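Papain-like protease (Human betacoronavirus 2c EMC/2012, PDB 4RNA) is a cysteine protease of the coronavirus papain-like family that probably cleaves the viral polyprotein and, as in related viruses, removes ubiquitin from host proteins. Local coordinates at residues A[184-189]-A[202-207]; A[239-244]-A[315-320]; A[9-14]-A[55-60]. One frame throughout, in Å; residues are numbered along the deposited sequence.

How the interactions relate
Interactions 1 and 2 lie in one antiparallel sheet, with centres 9 Å apart, and share a direct seam. Strand 186-193 is flanked by 197-204 in interaction 1 and by 233-242, which carries half of interaction 2. Backbone bonds probably join them, Arg186 N to Thr242 O at 2.6 Å and Val188 N to Glu240 O at 2.8 Å. The shared sheet includes strands leading to the zinc ion bound by Cys193, Cys196, Cys228 and Cys230, and both contacts lie in the fingers, consistent with the family fold. Interaction 3 stands apart in the N-terminal ubiquitin-like domain; its centre is about 40 Å from that of interaction 1 and about 46 Å from that of interaction 2.

Interaction 1: residues A[184-189]-A[202-207]; sequences SARMVW and VLQGLK
Arg186 reaches past its direct partner, Gln204, to lay its guanidinium against a methyl of Val202. The side chain leaves with CG anti to the backbone N (chi1 -172°) and runs extended as far as NE. One face of the guanidinium receives Val202 CG1, 3.6 Å from Arg186 NH1 and offset toward the rim, while Gln204 OE1 lies near the plane at its edge. Arg186 NE also has a long, weak ion pair with Glu240 OE2. Beneath this face the antiparallel ladder is regular: Met187 N donates to Leu203 O at 2.8 Å, and Leu203 N returns to Met187 O at 2.8 Å. The last bond is less direct. Gly205, with positive phi, gives its N-H to Ala185 O at 3.3 Å from above the carbonyl plane, and a water takes the N-H of Ala185 at 3.2 Å and, weakly, that of Gly205.

On the other face, Met187 and Leu203 lie side by side; the approach of their terminal methyls is too close to be trusted. Trp189 CD1, at the ring edge, lies 4.3 Å from Leu203 CD1, and Trp189 NE1 makes a weak bond to Met187 SD at 3.5 Å. Arg236 meets the same indole in a cation-pi contact. The chemistry implies a hairpin held by its backbone, with apolar Met187 and Leu203 on one face and a cationic group resting on a methyl on the other.

Interaction 2: residues A[239-244]-A[315-320]; sequences VEHTTP and PGQKYS
His241 and Gln317 meet ring to chain, and Tyr319 packs beside them. Gln317 carries its CG over one face of the imidazole, 4.3 Å from the ring centroid. Its chain bends at chi2 (-71°), and the amide then turns back along its own segment, where NE2 donates to Pro315 O at 3.0 Å. A water joins the two polar ends, 2.9 Å from His241 ND1 and donating to Gln317 OE1 at 2.7 Å. His241 NE2 is bonded to Ala208 O, so both ring nitrogens of the buried histidine have partners.

Tyr319 is the direct partner of His241: each backbone N donates to the other's O at 2.8 Å, and His241 CB sits at the edge of the tyrosine ring. Arg221 makes a cation-pi contact with the Tyr319 ring. Beyond the pair, Thr243 N donates to Gln317 O, while Gln317 N bonds to Thr243 OG1 at 3.2 Å and more weakly to Thr243 O at 3.0 Å. Thr243 OG1 is also bonded to Trp245 O. The short strand 318-320 thus adds antiparallel to 233-242, which also pairs with 186-193, where Val239 and Glu240 face Val188 in a classic beta bulge, within the fingers sheet of the protease.

Interaction 3: residues A[9-14]-A[55-60]; sequences LVTVDG and SLYLAD
Leu9 to Thr11 and Ser55 to Tyr57 form the parallel strand pair within the five-stranded sheet of the N-terminal ubiquitin-like domain. The backbone is laced in the parallel manner: Leu56 bonds to two residues of the other strand, its N to Leu9 O and its O to Thr11 N. The second of these bonds measures 2.8 Å; the first is modelled short enough that its exact length is doubtful. Leu58 N then donates to Thr11 O at 2.9 Å.

Thr11 and Tyr57 lie side by side on one face. The threonine CG2 sits over the tyrosine ring, 3.7 Å from the centroid and 16° off the normal, a CH-pi contact. Its other branch, OG1, anti to the backbone N (chi1 -178°), reaches the following turn. There it accepts from Gly14 N at 2.7 Å and Asp13 N at 3.1 Å, an ST motif combined with an ST turn, and bonds to Asn16 O as well. Three bonds therefore grip one hydroxyl. The turn, which continues at Gly14 with positive phi, brings Gly14 CA to 3.2 Å from Tyr57 OH.

On the opposite face Val10 CG1 packs on Leu58 CB at 3.7 Å, beside helix 64-74. Neighbouring parallel first and last strands, in sheet order 2-1-5-3-4, are the signature of the ubiquitin-like beta-grasp.

Interaction 1: residues A[184-189]-A[202-207]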
ATOM      1  N   SER A 184      -8.274  -7.525 -26.453  1.00 41.54           N
ATOM      2  CA  SER A 184      -7.797  -6.203 -26.835  1.00 41.92           C
ATOM      3  C   SER A 184      -8.575  -5.080 -26.168  1.00 38.81           C
ATOM      4  O   SER A 184      -9.790  -5.210 -25.984  1.00 35.52           O
ATOM      5  CB  SER A 184      -8.088  -6.038 -28.314  1.00 48.81           C
ATOM      6  OG  SER A 184      -6.983  -6.507 -29.018  1.00 59.32           O
ATOM      7  N   ALA A 185      -7.910  -3.985 -25.816  1.00 38.15           N
ATOM      8  CA  ALA A 185      -8.677  -2.770 -25.526  1.00 40.72           C
ATOM      9  C   ALA A 185      -7.806  -1.624 -25.918  1.00 40.28           C
ATOM     10  O   ALA A 185      -6.575  -1.746 -25.930  1.00 36.91           O
ATOM     11  CB  ALA A 185      -9.047  -2.695 -24.055  1.00 32.58           C
ATOM     12  N   ARG A 186      -8.419  -0.501 -26.251  1.00 39.46           N
ATOM     13  CA  ARG A 186      -7.612   0.574 -26.752  1.00 38.70           C
ATOM     14  C   ARG A 186      -8.286   1.881 -26.447  1.00 38.50           C
ATOM     15  O   ARG A 186      -9.506   1.975 -26.547  1.00 36.24           O
ATOM     16  CB  ARG A 186      -7.483   0.370 -28.235  1.00 41.25           C
ATOM     17  CG  ARG A 186      -6.510   1.279 -28.928  1.00 46.71           C
ATOM     18  CD  ARG A 186      -6.667   1.044 -30.415  1.00 50.44           C
ATOM     19  NE  ARG A 186      -5.761   1.932 -31.112  1.00 62.59           N
ATOM     20  CZ  ARG A 186      -4.429   1.824 -31.083  1.00 63.62           C
ATOM     21  NH1 ARG A 186      -3.823   0.838 -30.411  1.00 62.69           N
ATOM     22  NH2 ARG A 186      -3.696   2.715 -31.739  1.00 69.90           N
ATOM     23  N   MET A 187      -7.482   2.894 -26.103  1.00 37.79           N
ATOM     24  CA  MET A 187      -8.014   4.219 -25.787  1.00 39.53           C
ATOM     25  C   MET A 187      -7.064   5.249 -26.443  1.00 37.37           C
ATOM     26  O   MET A 187      -5.855   5.218 -26.153  1.00 37.68           O
ATOM     27  CB  MET A 187      -8.073   4.376 -24.275  1.00 40.53           C
ATOM     28  CG  MET A 187      -8.930   5.522 -23.785  1.00 47.00           C
ATOM     29  SD  MET A 187      -8.726   5.685 -21.985  1.00 43.57           S
ATOM     30  CE  MET A 187      -6.993   5.955 -21.908  1.00 55.44           C
ATOM     31  N   VAL A 188      -7.581   6.095 -27.357  1.00 35.92           N
ATOM     32  CA  VAL A 188      -6.718   7.120 -28.005  1.00 35.18           C
ATOM     33  C   VAL A 188      -7.186   8.533 -27.652  1.00 34.67           C
ATOM     34  O   VAL A 188      -8.277   8.919 -28.022  1.00 36.76           O
ATOM     35  CB  VAL A 188      -6.643   6.936 -29.523  1.00 36.80           C
ATOM     36  CG1 VAL A 188      -5.567   7.839 -30.117  1.00 40.98           C
ATOM     37  CG2 VAL A 188      -6.368   5.479 -29.880  1.00 38.86           C
ATOM     38  N   TRP A 189      -6.336   9.269 -26.923  1.00 31.86           N
ATOM     39  CA  TRP A 189      -6.485  10.688 -26.644  1.00 38.87           C
ATOM     40  C   TRP A 189      -5.740  11.492 -27.668  1.00 42.77           C
ATOM     41  O   TRP A 189      -4.635  11.136 -28.080  1.00 43.28           O
ATOM     42  CB  TRP A 189      -5.947  11.037 -25.248  1.00 40.78           C
ATOM     43  CG  TRP A 189      -6.769  10.409 -24.162  1.00 40.70           C
ATOM     44  CD1 TRP A 189      -6.545   9.194 -23.544  1.00 41.25           C
ATOM     45  CD2 TRP A 189      -7.996  10.945 -23.545  1.00 39.43           C
ATOM     46  NE1 TRP A 189      -7.526   8.931 -22.619  1.00 42.24           N
ATOM     47  CE2 TRP A 189      -8.412   9.954 -22.551  1.00 41.14           C
ATOM     48  CE3 TRP A 189      -8.759  12.107 -23.711  1.00 39.36           C
ATOM     49  CZ2 TRP A 189      -9.541  10.132 -21.755  1.00 38.34           C
ATOM     50  CZ3 TRP A 189      -9.910  12.267 -22.912  1.00 40.72           C
ATOM     51  CH2 TRP A 189     -10.287  11.283 -21.967  1.00 41.52           C
ATOM     52  N   VAL A 202      -1.853   6.849 -26.729  1.00 38.92           N
ATOM     53  CA  VAL A 202      -2.551   5.571 -26.850  1.00 41.75           C
ATOM     54  C   VAL A 202      -2.353   4.738 -25.574  1.00 44.73           C
ATOM     55  O   VAL A 202      -1.199   4.491 -25.158  1.00 44.08           O
ATOM     56  CB  VAL A 202      -2.015   4.771 -28.054  1.00 40.29           C
ATOM     57  CG1 VAL A 202      -2.680   3.383 -28.197  1.00 38.20           C
ATOM     58  CG2 VAL A 202      -2.081   5.605 -29.326  1.00 37.01           C
ATOM     59  N   LEU A 203      -3.466   4.321 -24.956  1.00 36.49           N
ATOM     60  CA  LEU A 203      -3.444   3.343 -23.856  1.00 38.85           C
ATOM     61  C   LEU A 203      -4.099   2.024 -24.305  1.00 34.94           C
ATOM     62  O   LEU A 203      -5.069   2.040 -25.083  1.00 38.00           O
ATOM     63  CB  LEU A 203      -4.177   3.916 -22.627  1.00 41.03           C
ATOM     64  CG  LEU A 203      -3.538   5.216 -22.140  1.00 46.55           C
ATOM     65  CD1 LEU A 203      -4.543   6.059 -21.393  1.00 44.72           C
ATOM     66  CD2 LEU A 203      -2.314   4.911 -21.295  1.00 50.76           C
ATOM     67  N   GLN A 204      -3.554   0.888 -23.835  1.00 36.22           N
ATOM     68  CA  GLN A 204      -4.007  -0.467 -24.203  1.00 39.17           C
ATOM     69  C   GLN A 204      -4.277  -1.321 -22.978  1.00 40.04           C
ATOM     70  O   GLN A 204      -3.830  -0.975 -21.906  1.00 38.54           O
ATOM     71  CB  GLN A 204      -2.926  -1.188 -25.010  1.00 46.35           C
ATOM     72  CG  GLN A 204      -2.251  -0.233 -25.962  1.00 52.25           C
ATOM     73  CD  GLN A 204      -1.421  -0.952 -26.964  1.00 62.83           C
ATOM     74  OE1 GLN A 204      -1.953  -1.701 -27.780  1.00 64.83           O
ATOM     75  NE2 GLN A 204      -0.110  -0.722 -26.926  1.00 62.08           N
ATOM     76  N   GLY A 205      -4.973  -2.444 -23.173  1.00 41.60           N
ATOM     77  CA  GLY A 205      -5.307  -3.376 -22.092  1.00 38.36           C
ATOM     78  C   GLY A 205      -6.172  -2.767 -21.020  1.00 41.72           C
ATOM     79  O   GLY A 205      -7.058  -1.902 -21.277  1.00 36.79           O
ATOM     80  N   LEU A 206      -5.923  -3.205 -19.793  1.00 36.28           N
ATOM     81  CA  LEU A 206      -6.666  -2.690 -18.662  1.00 41.46           C
ATOM     82  C   LEU A 206      -6.609  -1.200 -18.507  1.00 37.83           C
ATOM     83  O   LEU A 206      -7.572  -0.614 -18.050  1.00 38.53           O
ATOM     84  CB  LEU A 206      -6.164  -3.326 -17.356  1.00 45.87           C
ATOM     85  CG  LEU A 206      -6.818  -4.655 -17.081  1.00 48.89           C
ATOM     86  CD1 LEU A 206      -6.295  -5.170 -15.752  1.00 52.53           C
ATOM     87  CD2 LEU A 206      -8.308  -4.470 -17.005  1.00 50.36           C
ATOM     88  N   LYS A 207      -5.465  -0.593 -18.831  1.00 33.51           N
ATOM     89  CA  LYS A 207      -5.309   0.865 -18.778  1.00 39.53           C
ATOM     90  C   LYS A 207      -6.325   1.636 -19.611  1.00 37.82           C
ATOM     91  O   LYS A 207      -6.760   2.726 -19.199  1.00 39.56           O
ATOM     92  CB  LYS A 207      -3.880   1.311 -19.141  1.00 45.69           C
ATOM     93  CG  LYS A 207      -2.860   0.835 -18.107  1.00 56.87           C
ATOM     94  CD  LYS A 207      -1.536   1.594 -18.176  1.00 71.07           C
ATOM     95  CE  LYS A 207      -0.689   1.219 -19.400  1.00 80.03           C
ATOM     96  NZ  LYS A 207      -0.000  -0.113 -19.341  1.00 87.70           N
TER
HETATM   97  O   HOH W   1      -4.768  -4.586 -25.491  1.00 54.06           O

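Interaction 2: residues A[239-244]-A[315-320]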
ATOM      1  N   VAL A 239     -10.556  10.336 -28.950  1.00 38.19           N
ATOM      2  CA  VAL A 239     -10.960  10.135 -30.336  1.00 35.81           C
ATOM      3  C   VAL A 239     -11.239   8.651 -30.712  1.00 38.10           C
ATOM      4  O   VAL A 239     -11.967   8.352 -31.691  1.00 34.63           O
ATOM      5  CB  VAL A 239      -9.953  10.763 -31.317  1.00 37.07           C
ATOM      6  CG1 VAL A 239     -10.042  12.304 -31.207  1.00 37.21           C
ATOM      7  CG2 VAL A 239      -8.546  10.241 -31.036  1.00 37.65           C
ATOM      8  N   GLU A 240     -10.714   7.724 -29.922  1.00 32.48           N
ATOM      9  CA  GLU A 240     -11.054   6.316 -30.186  1.00 37.08           C
ATOM     10  C   GLU A 240     -11.058   5.532 -28.884  1.00 39.34           C
ATOM     11  O   GLU A 240     -10.237   5.763 -27.996  1.00 35.28           O
ATOM     12  CB  GLU A 240     -10.080   5.699 -31.185  1.00 39.18           C
ATOM     13  CG  GLU A 240     -10.634   4.471 -31.864  1.00 53.36           C
ATOM     14  CD  GLU A 240      -9.620   3.349 -31.887  1.00 71.01           C
ATOM     15  OE1 GLU A 240      -9.824   2.329 -31.176  1.00 83.69           O
ATOM     16  OE2 GLU A 240      -8.595   3.502 -32.587  1.00 71.21           O
ATOM     17  N   HIS A 241     -12.007   4.617 -28.773  1.00 41.35           N
ATOM     18  CA  HIS A 241     -12.179   3.860 -27.546  1.00 35.35           C
ATOM     19  C   HIS A 241     -12.767   2.505 -27.829  1.00 36.27           C
ATOM     20  O   HIS A 241     -13.894   2.387 -28.288  1.00 35.34           O
ATOM     21  CB  HIS A 241     -13.027   4.636 -26.556  1.00 36.47           C
ATOM     22  CG  HIS A 241     -12.730   4.293 -25.135  1.00 33.20           C
ATOM     23  ND1 HIS A 241     -13.473   4.754 -24.087  1.00 34.88           N
ATOM     24  CD2 HIS A 241     -11.711   3.512 -24.586  1.00 34.16           C
ATOM     25  CE1 HIS A 241     -12.928   4.303 -22.927  1.00 34.28           C
ATOM     26  NE2 HIS A 241     -11.869   3.525 -23.233  1.00 31.16           N
ATOM     27  N   THR A 242     -12.018   1.458 -27.529  1.00 35.30           N
ATOM     28  CA  THR A 242     -12.547   0.130 -27.749  1.00 37.13           C
ATOM     29  C   THR A 242     -12.170  -0.768 -26.568  1.00 36.09           C
ATOM     30  O   THR A 242     -10.987  -0.998 -26.310  1.00 35.94           O
ATOM     31  CB  THR A 242     -12.081  -0.437 -29.112  1.00 39.85           C
ATOM     32  OG1 THR A 242     -12.379  -1.834 -29.110  1.00 53.86           O
ATOM     33  CG2 THR A 242     -10.593  -0.292 -29.280  1.00 43.84           C
ATOM     34  N   THR A 243     -13.172  -1.220 -25.805  1.00 37.80           N
ATOM     35  CA  THR A 243     -12.906  -1.991 -24.582  1.00 32.41           C
ATOM     36  C   THR A 243     -14.053  -3.001 -24.326  1.00 34.31           C
ATOM     37  O   THR A 243     -15.157  -2.896 -24.927  1.00 37.55           O
ATOM     38  CB  THR A 243     -12.858  -1.059 -23.350  1.00 36.85           C
ATOM     39  OG1 THR A 243     -14.193  -0.611 -23.096  1.00 28.99           O
ATOM     40  CG2 THR A 243     -11.889   0.151 -23.512  1.00 36.08           C
ATOM     41  N   PRO A 244     -13.812  -3.992 -23.434  1.00 32.77           N
ATOM     42  CA  PRO A 244     -14.804  -4.993 -23.128  1.00 34.18           C
ATOM     43  C   PRO A 244     -15.673  -4.463 -21.988  1.00 33.14           C
ATOM     44  O   PRO A 244     -16.782  -4.938 -21.800  1.00 33.89           O
ATOM     45  CB  PRO A 244     -13.930  -6.215 -22.762  1.00 33.62           C
ATOM     46  CG  PRO A 244     -12.733  -5.624 -22.124  1.00 31.23           C
ATOM     47  CD  PRO A 244     -12.517  -4.301 -22.800  1.00 32.79           C
ATOM     48  N   PRO A 315     -20.540  -0.935 -19.880  1.00 32.70           N
ATOM     49  CA  PRO A 315     -20.311  -2.063 -20.834  1.00 32.95           C
ATOM     50  C   PRO A 315     -19.198  -1.694 -21.799  1.00 31.41           C
ATOM     51  O   PRO A 315     -18.636  -0.596 -21.665  1.00 31.98           O
ATOM     52  CB  PRO A 315     -21.659  -2.223 -21.554  1.00 35.12           C
ATOM     53  CG  PRO A 315     -22.516  -1.076 -21.162  1.00 36.65           C
ATOM     54  CD  PRO A 315     -21.947  -0.447 -19.894  1.00 33.51           C
ATOM     55  N   GLY A 316     -18.818  -2.611 -22.693  1.00 31.93           N
ATOM     56  CA  GLY A 316     -17.707  -2.382 -23.635  1.00 35.21           C
ATOM     57  C   GLY A 316     -17.943  -1.132 -24.483  1.00 40.47           C
ATOM     58  O   GLY A 316     -19.077  -0.826 -24.845  1.00 37.43           O
ATOM     59  N   GLN A 317     -16.887  -0.398 -24.814  1.00 38.90           N
ATOM     60  CA  GLN A 317     -17.053   0.797 -25.601  1.00 39.14           C
ATOM     61  C   GLN A 317     -16.659   0.454 -27.003  1.00 37.37           C
ATOM     62  O   GLN A 317     -15.797  -0.396 -27.207  1.00 32.90           O
ATOM     63  CB  GLN A 317     -16.092   1.864 -25.071  1.00 39.63           C
ATOM     64  CG  GLN A 317     -16.324   2.111 -23.597  1.00 36.68           C
ATOM     65  CD  GLN A 317     -17.608   2.816 -23.378  1.00 36.91           C
ATOM     66  OE1 GLN A 317     -17.800   3.880 -23.939  1.00 37.21           O
ATOM     67  NE2 GLN A 317     -18.478   2.294 -22.488  1.00 32.89           N
ATOM     68  N   LYS A 318     -17.279   1.102 -27.979  1.00 37.77           N
ATOM     69  CA  LYS A 318     -16.753   0.967 -29.352  1.00 42.25           C
ATOM     70  C   LYS A 318     -16.973   2.300 -30.022  1.00 42.49           C
ATOM     71  O   LYS A 318     -18.016   2.517 -30.636  1.00 41.14           O
ATOM     72  CB  LYS A 318     -17.382  -0.230 -30.147  1.00 48.82           C
ATOM     73  CG  LYS A 318     -16.969  -0.219 -31.622  1.00 57.77           C
ATOM     74  CD  LYS A 318     -16.303  -1.495 -32.148  1.00 65.69           C
ATOM     75  CE  LYS A 318     -17.222  -2.236 -33.100  1.00 65.93           C
ATOM     76  NZ  LYS A 318     -18.549  -2.398 -32.442  1.00 71.27           N
ATOM     77  N   TYR A 319     -16.014   3.209 -29.846  1.00 42.94           N
ATOM     78  CA  TYR A 319     -16.204   4.619 -30.185  1.00 38.00           C
ATOM     79  C   TYR A 319     -15.078   5.100 -31.083  1.00 40.78           C
ATOM     80  O   TYR A 319     -13.903   4.757 -30.890  1.00 39.52           O
ATOM     81  CB  TYR A 319     -16.207   5.416 -28.916  1.00 39.88           C
ATOM     82  CG  TYR A 319     -16.277   6.904 -29.101  1.00 41.52           C
ATOM     83  CD1 TYR A 319     -17.460   7.527 -29.594  1.00 37.56           C
ATOM     84  CD2 TYR A 319     -15.190   7.711 -28.733  1.00 34.52           C
ATOM     85  CE1 TYR A 319     -17.537   8.920 -29.736  1.00 35.81           C
ATOM     86  CE2 TYR A 319     -15.251   9.109 -28.883  1.00 35.13           C
ATOM     87  CZ  TYR A 319     -16.418   9.700 -29.360  1.00 33.65           C
ATOM     88  OH  TYR A 319     -16.457  11.062 -29.508  1.00 36.76           O
ATOM     89  N   SER A 320     -15.475   5.860 -32.094  1.00 42.70           N
ATOM     90  CA  SER A 320     -14.566   6.683 -32.902  1.00 42.93           C
ATOM     91  C   SER A 320     -15.155   8.092 -33.062  1.00 39.21           C
ATOM     92  O   SER A 320     -16.338   8.223 -33.442  1.00 41.00           O
ATOM     93  CB  SER A 320     -14.403   6.028 -34.288  1.00 43.00           C
ATOM     94  OG  SER A 320     -13.435   6.727 -35.004  1.00 54.64           O
TER
HETATM   95  O   HOH W   2     -12.153   9.357 -34.346  1.00 40.44           O
HETATM   96  O   HOH W   3     -16.107   5.950 -24.465  1.00 37.00           O

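Interaction 3: residues A[9-14]-A[55-60]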
ATOM      1  N   LEU A   9       7.599 -30.059   8.193  1.00 32.72           N
ATOM      2  CA  LEU A   9       7.734 -29.651   6.783  1.00 32.60           C
ATOM      3  C   LEU A   9       7.393 -28.152   6.766  1.00 35.43           C
ATOM      4  O   LEU A   9       6.329 -27.701   7.241  1.00 32.65           O
ATOM      5  CB  LEU A   9       6.744 -30.415   5.877  1.00 32.69           C
ATOM      6  CG  LEU A   9       6.995 -31.945   5.724  1.00 38.22           C
ATOM      7  CD1 LEU A   9       5.880 -32.604   4.909  1.00 46.42           C
ATOM      8  CD2 LEU A   9       8.331 -32.269   5.115  1.00 37.10           C
ATOM      9  N   VAL A  10       8.309 -27.394   6.245  1.00 27.42           N
ATOM     10  CA  VAL A  10       8.187 -25.958   6.231  1.00 28.00           C
ATOM     11  C   VAL A  10       7.866 -25.460   4.834  1.00 29.57           C
ATOM     12  O   VAL A  10       8.584 -25.790   3.853  1.00 28.27           O
ATOM     13  CB  VAL A  10       9.476 -25.340   6.844  1.00 27.31           C
ATOM     14  CG1 VAL A  10       9.412 -23.830   6.764  1.00 27.37           C
ATOM     15  CG2 VAL A  10       9.521 -25.731   8.373  1.00 30.80           C
ATOM     16  N   THR A  11       6.864 -24.594   4.716  1.00 25.56           N
ATOM     17  CA  THR A  11       6.556 -24.065   3.367  1.00 27.19           C
ATOM     18  C   THR A  11       6.182 -22.569   3.464  1.00 31.25           C
ATOM     19  O   THR A  11       5.751 -22.081   4.519  1.00 28.13           O
ATOM     20  CB  THR A  11       5.397 -24.908   2.719  1.00 23.70           C
ATOM     21  OG1 THR A  11       5.082 -24.475   1.405  1.00 26.24           O
ATOM     22  CG2 THR A  11       4.041 -24.664   3.574  1.00 20.27           C
ATOM     23  N   VAL A  12       6.356 -21.850   2.382  1.00 26.54           N
ATOM     24  CA  VAL A  12       5.735 -20.521   2.214  1.00 30.59           C
ATOM     25  C   VAL A  12       4.622 -20.501   1.160  1.00 35.57           C
ATOM     26  O   VAL A  12       3.896 -19.487   0.983  1.00 36.96           O
ATOM     27  CB  VAL A  12       6.750 -19.414   1.877  1.00 29.33           C
ATOM     28  CG1 VAL A  12       7.885 -19.350   2.870  1.00 30.32           C
ATOM     29  CG2 VAL A  12       7.305 -19.539   0.416  1.00 30.48           C
ATOM     30  N   ASP A  13       4.437 -21.621   0.483  1.00 32.64           N
ATOM     31  CA  ASP A  13       3.529 -21.640  -0.656  1.00 32.10           C
ATOM     32  C   ASP A  13       2.575 -22.828  -0.704  1.00 30.16           C
ATOM     33  O   ASP A  13       1.642 -22.817  -1.504  1.00 33.98           O
ATOM     34  CB  ASP A  13       4.321 -21.517  -1.967  1.00 35.14           C
ATOM     35  CG  ASP A  13       5.250 -22.711  -2.223  1.00 34.06           C
ATOM     36  OD1 ASP A  13       5.275 -23.662  -1.423  1.00 32.62           O
ATOM     37  OD2 ASP A  13       5.902 -22.716  -3.275  1.00 33.64           O
ATOM     38  N   GLY A  14       2.750 -23.852   0.151  1.00 29.25           N
ATOM     39  CA  GLY A  14       1.801 -24.968   0.182  1.00 31.59           C
ATOM     40  C   GLY A  14       2.056 -25.944  -0.966  1.00 30.09           C
ATOM     41  O   GLY A  14       1.353 -26.941  -1.124  1.00 32.24           O
ATOM     42  N   SER A  55       3.079 -29.907   8.711  1.00 44.62           N
ATOM     43  CA  SER A  55       3.463 -28.769   7.853  1.00 41.68           C
ATOM     44  C   SER A  55       3.385 -27.438   8.574  1.00 41.09           C
ATOM     45  O   SER A  55       2.376 -27.163   9.182  1.00 40.91           O
ATOM     46  CB  SER A  55       2.530 -28.685   6.646  1.00 38.49           C
ATOM     47  OG  SER A  55       3.061 -29.539   5.665  1.00 55.42           O
ATOM     48  N   LEU A  56       4.431 -26.606   8.462  1.00 35.56           N
ATOM     49  CA  LEU A  56       4.411 -25.265   9.064  1.00 36.21           C
ATOM     50  C   LEU A  56       4.531 -24.193   8.022  1.00 34.01           C
ATOM     51  O   LEU A  56       5.302 -24.329   7.037  1.00 31.35           O
ATOM     52  CB  LEU A  56       5.535 -25.082  10.095  1.00 36.71           C
ATOM     53  CG  LEU A  56       5.494 -25.937  11.351  1.00 40.16           C
ATOM     54  CD1 LEU A  56       6.773 -25.588  12.132  1.00 36.94           C
ATOM     55  CD2 LEU A  56       4.207 -25.689  12.190  1.00 44.02           C
ATOM     56  N   TYR A  57       3.791 -23.104   8.253  1.00 31.66           N
ATOM     57  CA  TYR A  57       3.850 -21.959   7.335  1.00 31.75           C
ATOM     58  C   TYR A  57       4.859 -20.945   7.815  1.00 34.26           C
ATOM     59  O   TYR A  57       4.679 -20.345   8.800  1.00 25.84           O
ATOM     60  CB  TYR A  57       2.456 -21.339   7.164  1.00 33.32           C
ATOM     61  CG  TYR A  57       1.807 -22.013   6.043  1.00 37.48           C
ATOM     62  CD1 TYR A  57       1.097 -23.194   6.241  1.00 37.16           C
ATOM     63  CD2 TYR A  57       1.979 -21.521   4.738  1.00 41.04           C
ATOM     64  CE1 TYR A  57       0.543 -23.867   5.153  1.00 44.72           C
ATOM     65  CE2 TYR A  57       1.393 -22.160   3.657  1.00 43.22           C
ATOM     66  CZ  TYR A  57       0.717 -23.339   3.872  1.00 43.01           C
ATOM     67  OH  TYR A  57       0.163 -23.938   2.767  1.00 63.25           O
ATOM     68  N   LEU A  58       5.979 -20.786   7.141  1.00 26.02           N
ATOM     69  CA  LEU A  58       7.030 -19.857   7.634  1.00 26.27           C
ATOM     70  C   LEU A  58       6.752 -18.414   7.129  1.00 27.45           C
ATOM     71  O   LEU A  58       6.358 -18.225   5.964  1.00 27.98           O
ATOM     72  CB  LEU A  58       8.422 -20.304   7.138  1.00 27.10           C
ATOM     73  CG  LEU A  58       9.640 -19.477   7.631  1.00 29.66           C
ATOM     74  CD1 LEU A  58       9.867 -19.489   9.185  1.00 26.64           C
ATOM     75  CD2 LEU A  58      10.861 -20.059   6.946  1.00 29.22           C
ATOM     76  N   ALA A  59       6.912 -17.395   7.984  1.00 29.27           N
ATOM     77  CA  ALA A  59       6.587 -15.982   7.581  1.00 28.62           C
ATOM     78  C   ALA A  59       7.883 -15.140   7.422  1.00 31.75           C
ATOM     79  O   ALA A  59       7.830 -14.064   6.856  1.00 33.70           O
ATOM     80  CB  ALA A  59       5.603 -15.301   8.547  1.00 31.29           C
ATOM     81  N   ASP A  60       9.046 -15.606   7.916  1.00 30.25           N
ATOM     82  CA  ASP A  60      10.296 -14.779   7.818  1.00 31.33           C
ATOM     83  C   ASP A  60      11.445 -15.675   8.037  1.00 32.43           C
ATOM     84  O   ASP A  60      11.249 -16.849   8.282  1.00 32.52           O
ATOM     85  CB  ASP A  60      10.328 -13.506   8.739  1.00 32.66           C
ATOM     86  CG  ASP A  60      10.227 -13.842  10.270  1.00 33.32           C
ATOM     87  OD1 ASP A  60      10.630 -14.974  10.688  1.00 31.67           O
ATOM     88  OD2 ASP A  60       9.758 -12.951  11.055  1.00 45.49           O
TER